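Local coordinates for protein putative phosphinothricin n-acetyltransferase (Acinetobacter baylyi, PDB 2JLM) that probably transfers the acetyl group of acetyl-CoA to the amino group of L-methionine sulfoximine and L-methionine sulfone, as a member of the GNAT acetyltransferase family, at residues D[79-93]-D[115-128]. Numbering follows the deposited sequence.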
ATOM      1  N   TRP D  79      -5.699  -3.051 -15.847  1.00 23.34           N
ATOM      2  CA  TRP D  79      -6.868  -2.182 -15.969  1.00 30.05           C
ATOM      3  C   TRP D  79      -6.527  -0.731 -15.668  1.00 22.46           C
ATOM      4  O   TRP D  79      -5.458  -0.425 -15.159  1.00 33.82           O
ATOM      5  CB  TRP D  79      -8.053  -2.665 -15.121  1.00 13.22           C
ATOM      6  CG  TRP D  79      -7.908  -2.477 -13.647  1.00 21.29           C
ATOM      7  CD1 TRP D  79      -7.717  -1.297 -12.985  1.00 20.36           C
ATOM      8  CD2 TRP D  79      -7.978  -3.495 -12.639  1.00 14.70           C
ATOM      9  NE1 TRP D  79      -7.644  -1.518 -11.636  1.00 20.25           N
ATOM     10  CE2 TRP D  79      -7.802  -2.857 -11.395  1.00 26.75           C
ATOM     11  CE3 TRP D  79      -8.159  -4.879 -12.667  1.00 28.48           C
ATOM     12  CZ2 TRP D  79      -7.803  -3.558 -10.195  1.00 22.29           C
ATOM     13  CZ3 TRP D  79      -8.159  -5.571 -11.476  1.00 24.50           C
ATOM     14  CH2 TRP D  79      -7.980  -4.910 -10.255  1.00 27.19           C
ATOM     15  N   GLY D  80      -7.442   0.157 -16.031  1.00 29.65           N
ATOM     16  CA  GLY D  80      -7.314   1.569 -15.765  1.00 16.19           C
ATOM     17  C   GLY D  80      -8.702   2.147 -15.573  1.00 33.12           C
ATOM     18  O   GLY D  80      -9.697   1.419 -15.496  1.00 21.55           O
ATOM     19  N   SER D  81      -8.782   3.464 -15.511  1.00 23.66           N
ATOM     20  CA  SER D  81     -10.071   4.116 -15.373  1.00 38.24           C
ATOM     21  C   SER D  81     -10.941   3.780 -16.584  1.00 20.66           C
ATOM     22  O   SER D  81     -10.443   3.730 -17.706  1.00 29.86           O
ATOM     23  CB  SER D  81      -9.876   5.632 -15.261  1.00 28.05           C
ATOM     24  OG  SER D  81     -10.981   6.234 -14.611  1.00 65.94           O
ATOM     25  N   PHE D  82     -12.227   3.522 -16.357  1.00 28.98           N
ATOM     26  CA  PHE D  82     -13.180   3.414 -17.459  1.00 24.37           C
ATOM     27  C   PHE D  82     -13.631   4.813 -17.923  1.00 27.24           C
ATOM     28  O   PHE D  82     -13.422   5.186 -19.068  1.00 18.65           O
ATOM     29  CB  PHE D  82     -14.387   2.550 -17.086  1.00 14.28           C
ATOM     30  CG  PHE D  82     -15.504   2.579 -18.112  1.00 34.24           C
ATOM     31  CD1 PHE D  82     -16.804   2.909 -17.736  1.00 13.68           C
ATOM     32  CD2 PHE D  82     -15.253   2.278 -19.454  1.00 23.33           C
ATOM     33  CE1 PHE D  82     -17.841   2.935 -18.686  1.00 16.92           C
ATOM     34  CE2 PHE D  82     -16.278   2.305 -20.410  1.00 21.42           C
ATOM     35  CZ  PHE D  82     -17.577   2.632 -20.022  1.00 23.39           C
ATOM     36  N   ARG D  83     -14.237   5.586 -17.033  1.00 24.85           N
ATOM     37  CA  ARG D  83     -14.566   6.973 -17.359  1.00 18.12           C
ATOM     38  C   ARG D  83     -14.078   7.892 -16.241  1.00 37.56           C
ATOM     39  O   ARG D  83     -14.151   7.538 -15.062  1.00 23.35           O
ATOM     40  CB  ARG D  83     -16.072   7.130 -17.641  1.00 22.87           C
ATOM     41  CG  ARG D  83     -16.481   6.551 -19.005  1.00 29.02           C
ATOM     42  CD  ARG D  83     -17.997   6.412 -19.192  1.00 23.80           C
ATOM     43  NE  ARG D  83     -18.706   7.685 -19.035  1.00 21.51           N
ATOM     44  CZ  ARG D  83     -18.653   8.681 -19.911  1.00 19.38           C
ATOM     45  NH1 ARG D  83     -17.895   8.573 -20.997  1.00 21.32           N
ATOM     46  NH2 ARG D  83     -19.333   9.796 -19.690  1.00 21.31           N
ATOM     47  N   ALA D  84     -13.565   9.058 -16.622  1.00 34.38           N
ATOM     48  CA  ALA D  84     -12.862   9.947 -15.696  1.00 46.22           C
ATOM     49  C   ALA D  84     -13.784  10.855 -14.880  1.00 40.20           C
ATOM     50  O   ALA D  84     -13.759  12.075 -15.030  1.00 32.97           O
ATOM     51  CB  ALA D  84     -11.849  10.784 -16.458  1.00 45.17           C
ATOM     52  N   PHE D  85     -14.602  10.256 -14.024  1.00 29.44           N
ATOM     53  CA  PHE D  85     -15.501  11.009 -13.156  1.00 23.05           C
ATOM     54  C   PHE D  85     -15.636  10.253 -11.857  1.00 26.41           C
ATOM     55  O   PHE D  85     -15.589   9.019 -11.853  1.00 24.54           O
ATOM     56  CB  PHE D  85     -16.877  11.178 -13.785  1.00 35.04           C
ATOM     57  CG  PHE D  85     -16.878  11.996 -15.034  1.00 39.58           C
ATOM     58  CD1 PHE D  85     -16.619  11.407 -16.261  1.00 42.64           C
ATOM     59  CD2 PHE D  85     -17.164  13.350 -14.988  1.00 66.30           C
ATOM     60  CE1 PHE D  85     -16.624  12.162 -17.419  1.00 49.39           C
ATOM     61  CE2 PHE D  85     -17.177  14.110 -16.144  1.00 62.22           C
ATOM     62  CZ  PHE D  85     -16.906  13.514 -17.361  1.00 50.14           C
ATOM     63  N   PRO D  86     -15.810  10.988 -10.748  1.00 25.94           N
ATOM     64  CA  PRO D  86     -15.755  10.397  -9.406  1.00 28.23           C
ATOM     65  C   PRO D  86     -16.713   9.234  -9.170  1.00 25.61           C
ATOM     66  O   PRO D  86     -16.315   8.286  -8.497  1.00 18.31           O
ATOM     67  CB  PRO D  86     -16.102  11.584  -8.492  1.00 30.94           C
ATOM     68  CG  PRO D  86     -15.550  12.780  -9.237  1.00 26.58           C
ATOM     69  CD  PRO D  86     -15.830  12.464 -10.705  1.00 29.66           C
ATOM     70  N   ALA D  87     -17.941   9.291  -9.681  1.00 20.55           N
ATOM     71  CA  ALA D  87     -18.911   8.237  -9.354  1.00 13.07           C
ATOM     72  C   ALA D  87     -18.669   6.931 -10.116  1.00 18.36           C
ATOM     73  O   ALA D  87     -19.390   5.960  -9.914  1.00 20.57           O
ATOM     74  CB  ALA D  87     -20.348   8.727  -9.551  1.00 14.67           C
ATOM     75  N   TYR D  88     -17.661   6.911 -10.989  1.00 17.58           N
ATOM     76  CA  TYR D  88     -17.238   5.671 -11.660  1.00 20.00           C
ATOM     77  C   TYR D  88     -16.158   4.939 -10.870  1.00 30.36           C
ATOM     78  O   TYR D  88     -15.487   4.059 -11.408  1.00 31.37           O
ATOM     79  CB  TYR D  88     -16.673   5.965 -13.059  1.00 13.69           C
ATOM     80  CG  TYR D  88     -17.714   6.328 -14.082  1.00 12.21           C
ATOM     81  CD1 TYR D  88     -17.953   7.658 -14.420  1.00 15.30           C
ATOM     82  CD2 TYR D  88     -18.464   5.339 -14.713  1.00 11.17           C
ATOM     83  CE1 TYR D  88     -18.917   7.986 -15.364  1.00 22.88           C
ATOM     84  CE2 TYR D  88     -19.428   5.662 -15.647  1.00 23.78           C
ATOM     85  CZ  TYR D  88     -19.649   6.978 -15.970  1.00 21.27           C
ATOM     86  OH  TYR D  88     -20.610   7.275 -16.904  1.00 30.32           O
ATOM     87  N   LYS D  89     -15.980   5.304  -9.604  1.00 18.76           N
ATOM     88  CA  LYS D  89     -14.899   4.733  -8.782  1.00 23.31           C
ATOM     89  C   LYS D  89     -14.838   3.201  -8.736  1.00 28.10           C
ATOM     90  O   LYS D  89     -13.764   2.624  -8.552  1.00 37.45           O
ATOM     91  CB  LYS D  89     -14.974   5.278  -7.354  1.00 30.49           C
ATOM     92  CG  LYS D  89     -16.295   4.997  -6.665  1.00 29.07           C
ATOM     93  CD  LYS D  89     -16.466   5.866  -5.438  1.00 35.08           C
ATOM     94  CE  LYS D  89     -15.693   5.326  -4.257  1.00 32.93           C
ATOM     95  NZ  LYS D  89     -16.007   6.104  -3.024  1.00 55.61           N
ATOM     96  N   TYR D  90     -15.978   2.539  -8.896  1.00 26.10           N
ATOM     97  CA  TYR D  90     -16.009   1.086  -8.758  1.00 17.78           C
ATOM     98  C   TYR D  90     -15.969   0.367 -10.102  1.00 22.24           C
ATOM     99  O   TYR D  90     -16.170  -0.846 -10.175  1.00 20.96           O
ATOM    100  CB  TYR D  90     -17.228   0.642  -7.957  1.00 15.59           C
ATOM    101  CG  TYR D  90     -17.251   1.167  -6.541  1.00 24.03           C
ATOM    102  CD1 TYR D  90     -16.295   0.768  -5.612  1.00 21.63           C
ATOM    103  CD2 TYR D  90     -18.232   2.066  -6.133  1.00 30.42           C
ATOM    104  CE1 TYR D  90     -16.316   1.258  -4.308  1.00 25.21           C
ATOM    105  CE2 TYR D  90     -18.270   2.551  -4.845  1.00 29.24           C
ATOM    106  CZ  TYR D  90     -17.311   2.147  -3.937  1.00 53.77           C
ATOM    107  OH  TYR D  90     -17.363   2.637  -2.656  1.00 42.02           O
ATOM    108  N   THR D  91     -15.678   1.114 -11.162  1.00 15.77           N
ATOM    109  CA  THR D  91     -15.637   0.539 -12.500  1.00 14.46           C
ATOM    110  C   THR D  91     -14.246   0.704 -13.066  1.00 18.64           C
ATOM    111  O   THR D  91     -13.674   1.796 -13.035  1.00 18.30           O
ATOM    112  CB  THR D  91     -16.660   1.239 -13.427  1.00 18.07           C
ATOM    113  OG1 THR D  91     -17.964   1.116 -12.858  1.00 18.88           O
ATOM    114  CG2 THR D  91     -16.670   0.624 -14.821  1.00 17.36           C
ATOM    115  N   VAL D  92     -13.685  -0.386 -13.570  1.00 15.11           N
ATOM    116  CA  VAL D  92     -12.400  -0.296 -14.247  1.00 16.04           C
ATOM    117  C   VAL D  92     -12.572  -0.828 -15.656  1.00 17.84           C
ATOM    118  O   VAL D  92     -13.515  -1.568 -15.939  1.00 14.20           O
ATOM    119  CB  VAL D  92     -11.312  -1.093 -13.506  1.00 19.96           C
ATOM    120  CG1 VAL D  92     -11.202  -0.610 -12.065  1.00 19.00           C
ATOM    121  CG2 VAL D  92     -11.628  -2.581 -13.525  1.00 10.52           C
ATOM    122  N   GLU D  93     -11.678  -0.424 -16.544  1.00 21.32           N
ATOM    123  CA  GLU D  93     -11.636  -0.986 -17.874  1.00 18.37           C
ATOM    124  C   GLU D  93     -10.316  -1.743 -17.998  1.00 21.72           C
ATOM    125  O   GLU D  93      -9.262  -1.202 -17.703  1.00 18.88           O
ATOM    126  CB  GLU D  93     -11.734   0.106 -18.931  1.00 18.20           C
ATOM    127  CG  GLU D  93     -11.446  -0.409 -20.327  1.00 16.09           C
ATOM    128  CD  GLU D  93     -11.695   0.639 -21.400  1.00 39.66           C
ATOM    129  OE1 GLU D  93     -12.232   1.718 -21.062  1.00 52.61           O
ATOM    130  OE2 GLU D  93     -11.357   0.380 -22.579  1.00 35.73           O
ATOM    131  N   LEU D 115      -6.599 -11.599 -13.424  1.00 22.11           N
ATOM    132  CA  LEU D 115      -7.033 -10.201 -13.298  1.00 17.47           C
ATOM    133  C   LEU D 115      -8.376 -10.077 -12.589  1.00 14.43           C
ATOM    134  O   LEU D 115      -8.580  -9.168 -11.791  1.00 23.91           O
ATOM    135  CB  LEU D 115      -7.140  -9.538 -14.668  1.00 19.01           C
ATOM    136  CG  LEU D 115      -7.169  -8.014 -14.611  1.00 23.63           C
ATOM    137  CD1 LEU D 115      -5.841  -7.514 -14.054  1.00 15.71           C
ATOM    138  CD2 LEU D 115      -7.439  -7.434 -15.982  1.00 25.19           C
ATOM    139  N   ILE D 116      -9.291 -10.990 -12.881  1.00 21.27           N
ATOM    140  CA  ILE D 116     -10.611 -10.951 -12.262  1.00 23.52           C
ATOM    141  C   ILE D 116     -10.519 -11.238 -10.765  1.00 35.09           C
ATOM    142  O   ILE D 116     -11.199 -10.595  -9.946  1.00 26.71           O
ATOM    143  CB  ILE D 116     -11.558 -11.932 -12.953  1.00 19.36           C
ATOM    144  CG1 ILE D 116     -11.814 -11.471 -14.390  1.00 18.07           C
ATOM    145  CG2 ILE D 116     -12.875 -12.072 -12.187  1.00 12.72           C
ATOM    146  CD1 ILE D 116     -12.638 -12.463 -15.211  1.00 16.20           C
ATOM    147  N   LYS D 117      -9.669 -12.200 -10.412  1.00 30.09           N
ATOM    148  CA  LYS D 117      -9.387 -12.483  -9.007  1.00 23.82           C
ATOM    149  C   LYS D 117      -8.876 -11.218  -8.331  1.00 21.22           C
ATOM    150  O   LYS D 117      -9.314 -10.877  -7.239  1.00 32.39           O
ATOM    151  CB  LYS D 117      -8.370 -13.622  -8.871  1.00 37.36           C
ATOM    152  CG  LYS D 117      -8.992 -15.021  -8.973  1.00 30.60           C
ATOM    153  CD  LYS D 117      -7.935 -16.126  -8.911  1.00 53.41           C
ATOM    154  N   ARG D 118      -7.972 -10.506  -9.003  1.00 14.99           N
ATOM    155  CA  ARG D 118      -7.435  -9.261  -8.470  1.00 20.38           C
ATOM    156  C   ARG D 118      -8.519  -8.185  -8.292  1.00 43.47           C
ATOM    157  O   ARG D 118      -8.478  -7.415  -7.331  1.00 23.14           O
ATOM    158  CB  ARG D 118      -6.309  -8.733  -9.365  1.00 17.64           C
ATOM    159  CG  ARG D 118      -5.433  -7.669  -8.702  1.00 33.64           C
ATOM    160  CD  ARG D 118      -4.605  -8.263  -7.560  1.00 23.44           C
ATOM    161  NE  ARG D 118      -3.742  -9.330  -8.060  1.00 24.29           N
ATOM    162  CZ  ARG D 118      -2.520  -9.132  -8.547  1.00 43.68           C
ATOM    163  NH1 ARG D 118      -1.805 -10.156  -8.997  1.00 43.51           N
ATOM    164  NH2 ARG D 118      -2.005  -7.911  -8.576  1.00 23.48           N
ATOM    165  N   ALA D 119      -9.472  -8.131  -9.225  1.00 28.96           N
ATOM    166  CA  ALA D 119     -10.568  -7.163  -9.162  1.00 35.16           C
ATOM    167  C   ALA D 119     -11.407  -7.391  -7.912  1.00 28.51           C
ATOM    168  O   ALA D 119     -11.759  -6.442  -7.207  1.00 33.11           O
ATOM    169  CB  ALA D 119     -11.464  -7.245 -10.429  1.00 13.33           C
ATOM    170  N   VAL D 120     -11.733  -8.652  -7.650  1.00 32.83           N
ATOM    171  CA  VAL D 120     -12.515  -9.016  -6.476  1.00 29.57           C
ATOM    172  C   VAL D 120     -11.827  -8.545  -5.197  1.00 46.25           C
ATOM    173  O   VAL D 120     -12.480  -8.054  -4.273  1.00 41.65           O
ATOM    174  CB  VAL D 120     -12.743 -10.526  -6.414  1.00 39.71           C
ATOM    175  CG1 VAL D 120     -13.479 -10.911  -5.137  1.00 29.32           C
ATOM    176  CG2 VAL D 120     -13.519 -10.972  -7.634  1.00 36.98           C
ATOM    177  N   GLU D 121     -10.504  -8.673  -5.156  1.00 38.73           N
ATOM    178  CA  GLU D 121      -9.733  -8.202  -4.006  1.00 44.62           C
ATOM    179  C   GLU D 121      -9.688  -6.687  -3.946  1.00 40.19           C
ATOM    180  O   GLU D 121      -9.526  -6.111  -2.877  1.00 51.48           O
ATOM    181  CB  GLU D 121      -8.302  -8.745  -4.041  1.00 35.15           C
ATOM    182  CG  GLU D 121      -8.213 -10.261  -3.942  1.00 61.95           C
ATOM    183  CD  GLU D 121      -6.852 -10.796  -4.369  1.00100.65           C
ATOM    184  OE1 GLU D 121      -5.847 -10.060  -4.239  1.00 60.47           O
ATOM    185  OE2 GLU D 121      -6.793 -11.957  -4.834  1.00 83.98           O
ATOM    186  N   SER D 122      -9.823  -6.038  -5.095  1.00 36.17           N
ATOM    187  CA  SER D 122      -9.668  -4.588  -5.154  1.00 29.72           C
ATOM    188  C   SER D 122     -11.003  -3.851  -5.028  1.00 23.75           C
ATOM    189  O   SER D 122     -11.086  -2.638  -5.259  1.00 31.34           O
ATOM    190  CB  SER D 122      -8.921  -4.188  -6.426  1.00 36.30           C
ATOM    191  OG  SER D 122      -7.706  -4.918  -6.536  1.00 37.37           O
ATOM    192  N   GLU D 123     -12.035  -4.606  -4.655  1.00 27.85           N
ATOM    193  CA  GLU D 123     -13.378  -4.079  -4.418  1.00 40.78           C
ATOM    194  C   GLU D 123     -13.972  -3.428  -5.662  1.00 40.06           C
ATOM    195  O   GLU D 123     -14.767  -2.494  -5.564  1.00 34.99           O
ATOM    196  CB  GLU D 123     -13.378  -3.099  -3.246  1.00 46.46           C
ATOM    197  CG  GLU D 123     -12.969  -3.720  -1.923  1.00 44.89           C
ATOM    198  CD  GLU D 123     -13.949  -4.773  -1.442  1.00 59.80           C
ATOM    199  OE1 GLU D 123     -13.628  -5.976  -1.554  1.00 93.70           O
ATOM    200  OE2 GLU D 123     -15.042  -4.402  -0.957  1.00 59.39           O
ATOM    201  N   VAL D 124     -13.563  -3.926  -6.825  1.00 33.93           N
ATOM    202  CA  VAL D 124     -14.141  -3.528  -8.097  1.00 27.72           C
ATOM    203  C   VAL D 124     -15.567  -4.033  -8.169  1.00 25.73           C
ATOM    204  O   VAL D 124     -15.849  -5.144  -7.741  1.00 22.84           O
ATOM    205  CB  VAL D 124     -13.352  -4.118  -9.289  1.00 24.21           C
ATOM    206  CG1 VAL D 124     -14.123  -3.916 -10.598  1.00 19.98           C
ATOM    207  CG2 VAL D 124     -11.964  -3.474  -9.383  1.00 15.58           C
ATOM    208  N   HIS D 125     -16.470  -3.217  -8.699  1.00 20.75           N
ATOM    209  CA  HIS D 125     -17.840  -3.667  -8.906  1.00 19.44           C
ATOM    210  C   HIS D 125     -18.067  -4.119 -10.339  1.00 25.35           C
ATOM    211  O   HIS D 125     -18.744  -5.115 -10.577  1.00 20.89           O
ATOM    212  CB  HIS D 125     -18.836  -2.566  -8.555  1.00 18.26           C
ATOM    213  CG  HIS D 125     -20.266  -3.010  -8.603  1.00 17.78           C
ATOM    214  ND1 HIS D 125     -20.734  -4.091  -7.888  1.00 19.18           N
ATOM    215  CD2 HIS D 125     -21.340  -2.505  -9.264  1.00 16.70           C
ATOM    216  CE1 HIS D 125     -22.030  -4.242  -8.116  1.00 21.23           C
ATOM    217  NE2 HIS D 125     -22.420  -3.294  -8.946  1.00 25.37           N
ATOM    218  N   VAL D 126     -17.517  -3.370 -11.292  1.00 18.86           N
ATOM    219  CA  VAL D 126     -17.701  -3.678 -12.703  1.00 15.17           C
ATOM    220  C   VAL D 126     -16.379  -3.603 -13.474  1.00 21.30           C
ATOM    221  O   VAL D 126     -15.637  -2.634 -13.360  1.00 16.47           O
ATOM    222  CB  VAL D 126     -18.701  -2.701 -13.375  1.00 17.08           C
ATOM    223  CG1 VAL D 126     -18.688  -2.894 -14.866  1.00 14.41           C
ATOM    224  CG2 VAL D 126     -20.118  -2.894 -12.829  1.00 15.32           C
ATOM    225  N   MET D 127     -16.093  -4.629 -14.264  1.00 22.83           N
ATOM    226  CA  MET D 127     -14.994  -4.566 -15.219  1.00 20.45           C
ATOM    227  C   MET D 127     -15.570  -4.406 -16.611  1.00 19.34           C
ATOM    228  O   MET D 127     -16.431  -5.182 -17.017  1.00 18.25           O
ATOM    229  CB  MET D 127     -14.174  -5.854 -15.170  1.00  7.39           C
ATOM    230  CG  MET D 127     -13.543  -6.134 -13.815  1.00 18.91           C
ATOM    231  SD  MET D 127     -12.672  -7.710 -13.837  1.00 31.52           S
ATOM    232  CE  MET D 127     -11.456  -7.430 -15.109  1.00 15.59           C
ATOM    233  N   VAL D 128     -15.110  -3.403 -17.346  1.00 21.69           N
ATOM    234  CA  VAL D 128     -15.576  -3.210 -18.720  1.00 16.08           C
ATOM    235  C   VAL D 128     -14.480  -3.514 -19.707  1.00 23.37           C
ATOM    236  O   VAL D 128     -13.374  -2.978 -19.605  1.00 20.38           O
ATOM    237  CB  VAL D 128     -15.989  -1.766 -18.973  1.00 18.27           C
ATOM    238  CG1 VAL D 128     -16.356  -1.568 -20.456  1.00 18.14           C
ATOM    239  CG2 VAL D 128     -17.137  -1.378 -18.053  1.00 14.76           C
TER
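Backbone hydrogen bonds join strand 91-93 to strand 126-128 in parallel, Thr91 beside Val126 and Glu93 beside Val128, with Tyr90 and His125 just ahead of them. Tyr90 O opens the ladder by taking two donors: His125 N at 2.8 Å, on a lone pair, and Val126 N at 3.1 Å, tilted from the carbonyl plane. Val92 then works in both directions, its N giving to Val126 O (3.0 Å) and its O receiving Val128 N (2.8 Å), both bonds fairly straight.

Apolar packing falls on both sheet faces. On the helix side the indole of Trp79 lies against helix 107-121. With CG between the backbone N and the carbonyl carbon (chi1 73°), the ring carries its benzo edge to the helix: CE3 meets Leu115 CD1 and CZ3 meets Ala119 CB, each at 3.8 Å. Leu115 O and Ser122 OG come at the ring edge, near its plane; Ser122 OG is held by a hydrogen bond to Arg118 O. Over one indole face, toward the rim, sit Val92 CG2 and Val124 CG2, while Val92 CG2 also runs alongside Met127 CG. On the face carrying Thr91 and Val128, Val128 CG2 makes a CH-pi contact almost directly over the Phe82 ring centre (4.2 Å), and the same methyl touches Thr91 CG2 at 3.8 Å.

The polar ends cross to the second subunit: Thr91 OG1 bonds to its Ala156 O, His125 NE2 to its Gln155 OE1, and Glu93 pairs with its Arg83. Within the chain, the contact joins elements of the beta-alpha-beta crossover of the GNAT fold, strand 91-98, helix 107-121 and strand 126-132; strand 73-81 brings Trp79 to the helix, and strand 162-172 flanks strand 126-132 on its other edge.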